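Local atomic coordinates of vinylacetyl-CoA Delta-isomerase (Nitrosopumilus maritimus SCM1, PDB entry 6VJR), a protein that probably dehydrates 4-hydroxybutyryl-CoA to crotonyl-CoA and isomerises vinylacetyl-CoA, using FAD and a [4Fe-4S] cluster. Residues S76-R88 against N333-G347. Residues are numbered along the deposited sequence; the frame is centred on the assembly and turned at random.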
# COMPACT_ATOMS: atom_id res chain seq x y z
N SER A 76 24.83 27.00 7.65
CA SER A 76 23.55 27.60 7.31
C SER A 76 22.61 26.48 6.89
O SER A 76 23.09 25.41 6.57
CB SER A 76 23.62 28.62 6.22
OG SER A 76 24.03 28.03 4.99
N ALA A 77 21.30 26.77 6.81
CA ALA A 77 20.34 25.80 6.24
C ALA A 77 20.64 25.61 4.75
O ALA A 77 20.59 24.49 4.25
CB ALA A 77 18.92 26.21 6.49
N GLU A 78 21.09 26.68 4.08
CA GLU A 78 21.45 26.59 2.67
C GLU A 78 22.55 25.55 2.46
O GLU A 78 22.51 24.77 1.49
CB GLU A 78 21.94 27.93 2.14
CG GLU A 78 22.25 27.93 0.65
CD GLU A 78 22.73 29.30 0.17
OE1 GLU A 78 22.75 29.50 -1.06
OE2 GLU A 78 23.07 30.18 1.01
N ASP A 79 23.53 25.49 3.38
CA ASP A 79 24.61 24.51 3.32
C ASP A 79 24.06 23.08 3.41
O ASP A 79 24.59 22.20 2.74
CB ASP A 79 25.69 24.78 4.35
CG ASP A 79 26.67 25.91 4.02
OD1 ASP A 79 26.55 26.45 2.90
OD2 ASP A 79 27.50 26.29 4.92
N LEU A 80 23.06 22.84 4.27
CA LEU A 80 22.42 21.53 4.36
C LEU A 80 21.71 21.16 3.06
O LEU A 80 21.79 20.03 2.58
CB LEU A 80 21.48 21.55 5.53
CG LEU A 80 22.09 21.74 6.92
CD1 LEU A 80 20.99 21.88 7.96
CD2 LEU A 80 23.05 20.62 7.25
N VAL A 81 20.98 22.11 2.52
CA VAL A 81 20.32 21.92 1.25
C VAL A 81 21.30 21.59 0.13
O VAL A 81 21.07 20.70 -0.68
CB VAL A 81 19.43 23.10 0.87
CG1 VAL A 81 18.87 22.93 -0.52
CG2 VAL A 81 18.33 23.28 1.88
N LEU A 82 22.43 22.28 0.08
CA LEU A 82 23.44 22.01 -0.93
C LEU A 82 24.05 20.61 -0.81
O LEU A 82 24.42 20.00 -1.82
CB LEU A 82 24.49 23.10 -0.84
CG LEU A 82 24.06 24.40 -1.52
CD1 LEU A 82 24.98 25.51 -1.07
CD2 LEU A 82 24.13 24.34 -3.04
N GLN A 83 24.15 20.09 0.42
CA GLN A 83 24.58 18.69 0.60
C GLN A 83 23.61 17.79 -0.18
O GLN A 83 24.06 16.91 -0.93
CB GLN A 83 24.53 18.19 2.05
CG GLN A 83 25.51 18.87 3.00
CD GLN A 83 25.32 18.47 4.44
OE1 GLN A 83 24.23 18.03 4.84
NE2 GLN A 83 26.37 18.56 5.22
N ASN A 84 22.30 18.02 -0.02
CA ASN A 84 21.27 17.21 -0.70
C ASN A 84 21.31 17.36 -2.22
O ASN A 84 21.22 16.39 -2.95
CB ASN A 84 19.88 17.53 -0.17
CG ASN A 84 19.55 17.09 1.23
OD1 ASN A 84 18.63 17.65 1.83
ND2 ASN A 84 20.21 16.06 1.75
N LYS A 85 21.51 18.58 -2.71
CA LYS A 85 21.61 18.81 -4.16
C LYS A 85 22.80 18.03 -4.74
O LYS A 85 22.68 17.38 -5.77
CB LYS A 85 21.72 20.30 -4.42
CG LYS A 85 20.49 21.10 -4.07
CD LYS A 85 20.61 22.56 -4.37
CE LYS A 85 19.30 23.25 -4.31
NZ LYS A 85 19.45 24.67 -4.49
N MET A 86 23.95 18.11 -4.06
CA MET A 86 25.15 17.36 -4.42
C MET A 86 24.90 15.86 -4.42
O MET A 86 25.33 15.15 -5.34
CB MET A 86 26.33 17.82 -3.54
CG MET A 86 27.60 17.03 -3.86
SD MET A 86 28.98 17.50 -2.80
CE MET A 86 28.50 16.84 -1.21
N GLN A 87 24.30 15.37 -3.33
CA GLN A 87 23.97 13.95 -3.19
C GLN A 87 23.14 13.42 -4.37
O GLN A 87 23.43 12.35 -4.92
CB GLN A 87 23.30 13.71 -1.86
CG GLN A 87 24.25 13.80 -0.68
CD GLN A 87 23.56 14.04 0.65
OE1 GLN A 87 22.39 14.46 0.69
NE2 GLN A 87 24.27 13.76 1.74
N ARG A 88 22.08 14.15 -4.74
CA ARG A 88 21.21 13.68 -5.82
C ARG A 88 22.01 13.70 -7.14
O ARG A 88 21.94 12.79 -7.97
CB ARG A 88 19.92 14.48 -5.93
CG ARG A 88 18.99 13.91 -6.99
CD ARG A 88 17.67 14.60 -7.00
NE ARG A 88 16.76 13.93 -7.94
CZ ARG A 88 15.47 14.13 -7.96
NH1 ARG A 88 14.90 15.02 -7.16
NH2 ARG A 88 14.71 13.43 -8.75
N ASN A 333 9.72 8.65 -5.82
CA ASN A 333 11.09 9.16 -5.78
C ASN A 333 11.13 10.62 -5.31
O ASN A 333 11.90 10.98 -4.42
CB ASN A 333 11.75 8.99 -7.15
CG ASN A 333 13.26 9.08 -7.11
OD1 ASN A 333 13.91 8.43 -6.28
ND2 ASN A 333 13.82 9.84 -8.03
N GLU A 334 10.22 11.44 -5.83
CA GLU A 334 10.19 12.84 -5.44
C GLU A 334 9.68 13.05 -4.02
O GLU A 334 10.01 14.02 -3.36
CB GLU A 334 9.42 13.70 -6.41
CG GLU A 334 10.00 13.68 -7.81
CD GLU A 334 11.42 14.19 -8.00
OE1 GLU A 334 11.96 14.92 -7.12
OE2 GLU A 334 11.95 13.89 -9.10
N THR A 335 8.86 12.12 -3.54
CA THR A 335 8.37 12.17 -2.17
C THR A 335 9.57 12.09 -1.21
O THR A 335 9.64 12.78 -0.20
CB THR A 335 7.34 11.04 -1.94
OG1 THR A 335 6.17 11.31 -2.71
CG2 THR A 335 6.84 11.06 -0.50
N ILE A 336 10.51 11.18 -1.48
CA ILE A 336 11.72 11.06 -0.68
C ILE A 336 12.51 12.35 -0.77
O ILE A 336 12.98 12.90 0.26
CB ILE A 336 12.56 9.85 -1.13
CG1 ILE A 336 11.81 8.57 -0.86
CG2 ILE A 336 13.93 9.88 -0.45
CD1 ILE A 336 12.34 7.40 -1.66
N PHE A 337 12.71 12.81 -2.01
CA PHE A 337 13.50 14.02 -2.17
C PHE A 337 12.92 15.18 -1.35
O PHE A 337 13.67 15.94 -0.69
CB PHE A 337 13.50 14.40 -3.66
CG PHE A 337 14.27 15.67 -3.96
CD1 PHE A 337 15.64 15.71 -3.83
CD2 PHE A 337 13.60 16.82 -4.38
CE1 PHE A 337 16.34 16.90 -4.06
CE2 PHE A 337 14.31 17.99 -4.59
CZ PHE A 337 15.67 18.01 -4.44
N ALA A 338 11.61 15.38 -1.46
CA ALA A 338 10.92 16.48 -0.78
C ALA A 338 11.17 16.40 0.72
O ALA A 338 11.44 17.41 1.37
CB ALA A 338 9.48 16.41 -1.09
N ALA A 339 11.03 15.21 1.31
CA ALA A 339 11.22 15.05 2.75
C ALA A 339 12.63 15.47 3.15
O ALA A 339 12.82 16.14 4.16
CB ALA A 339 10.82 13.65 3.20
N GLY A 340 13.65 15.02 2.41
CA GLY A 340 15.01 15.29 2.74
C GLY A 340 15.30 16.78 2.63
O GLY A 340 15.87 17.36 3.58
N ILE A 341 14.91 17.42 1.52
CA ILE A 341 15.22 18.84 1.36
C ILE A 341 14.41 19.72 2.33
O ILE A 341 14.93 20.72 2.83
CB ILE A 341 15.16 19.36 -0.08
CG1 ILE A 341 13.79 19.39 -0.70
CG2 ILE A 341 16.21 18.69 -0.96
CD1 ILE A 341 13.74 20.37 -1.86
N ALA A 342 13.21 19.27 2.72
CA ALA A 342 12.43 19.97 3.73
C ALA A 342 13.19 19.94 5.06
O ALA A 342 13.27 20.92 5.77
CB ALA A 342 11.06 19.34 3.89
N SER A 343 13.74 18.78 5.43
CA SER A 343 14.52 18.62 6.64
C SER A 343 15.67 19.62 6.65
O SER A 343 15.92 20.30 7.64
CB SER A 343 15.00 17.20 6.81
OG SER A 343 15.77 17.05 8.01
N SER A 344 16.39 19.67 5.53
CA SER A 344 17.55 20.55 5.41
C SER A 344 17.14 22.01 5.46
O SER A 344 17.77 22.82 6.17
CB SER A 344 18.28 20.20 4.18
OG SER A 344 18.88 18.92 4.18
N HIS A 345 16.10 22.38 4.71
CA HIS A 345 15.59 23.75 4.69
C HIS A 345 15.17 24.24 6.07
O HIS A 345 15.30 25.43 6.33
CB HIS A 345 14.40 23.92 3.72
CG HIS A 345 14.78 24.22 2.31
ND1 HIS A 345 15.36 25.41 1.95
CD2 HIS A 345 14.66 23.51 1.19
CE1 HIS A 345 15.53 25.43 0.62
NE2 HIS A 345 15.08 24.28 0.14
N GLN A 346 14.68 23.31 6.92
CA GLN A 346 14.17 23.60 8.26
C GLN A 346 15.28 23.50 9.32
O GLN A 346 14.98 23.50 10.52
CB GLN A 346 12.99 22.68 8.54
CG GLN A 346 11.77 23.09 7.72
CD GLN A 346 11.20 24.45 8.08
OE1 GLN A 346 11.11 25.37 7.27
NE2 GLN A 346 10.75 24.56 9.33
N GLY A 347 16.55 23.47 8.90
CA GLY A 347 17.68 23.33 9.83
C GLY A 347 17.87 24.53 10.77
O GLY A 347 17.43 25.64 10.50
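Ser344 OG is gripped by two groups: it donates to Asn84 OD1 at 2.7 Å and accepts a hydrogen bond from Arg291 NH1. A serine hydroxyl suits this buried place because it is short and can both give and take. It reaches Asn84 OD1 from above the carbonyl plane, 44° out of it. The other arm of the Asn84 amide is held too, ND2 donating at 2.9 Å to Gln87 OE1, which lies in the amide plane of Asn84; this fixes the amide's rotation. Ala77 and Ser344 let the helices come close: Ala77 has only a methyl to place against the carbonyl oxygens of Ser344 and His345. Leu80 CB packs 3.7 Å from Ser344 CB. A chi1 of 175° puts Val81 CG2 beside the backbone N, anti to the carbonyl carbon, and that methyl lies over the centre of the His345 ring, a CH-pi contact of 3.5 Å to the centroid. Helix segments 77-88 and 333-345 run nearly antiparallel (157°), their axes approaching to 8.1 Å, and join the N-terminal part of the chain to the helical C-terminal region of acyl-CoA dehydrogenase type; the side chain of Asn84 lies about 8 Å from the bound iron-sulfur cluster. Farther along, extended Arg88 grips Glu334 end-on in a salt bridge, NH1 to OE1 at 2.9 Å and NH2 to OE2 at 2.8 Å, both oxygens lying close to the guanidinium plane. Arg88 NH1 also lies over one face of the Phe337 ring, offset toward the rim, in a cation-pi contact; the opposite face meets Ile341 CG1. Asp301 forms a second salt bridge with Arg88 NH2, while Tyr490 of the second subunit hydrogen-bonds to Glu334 OE1.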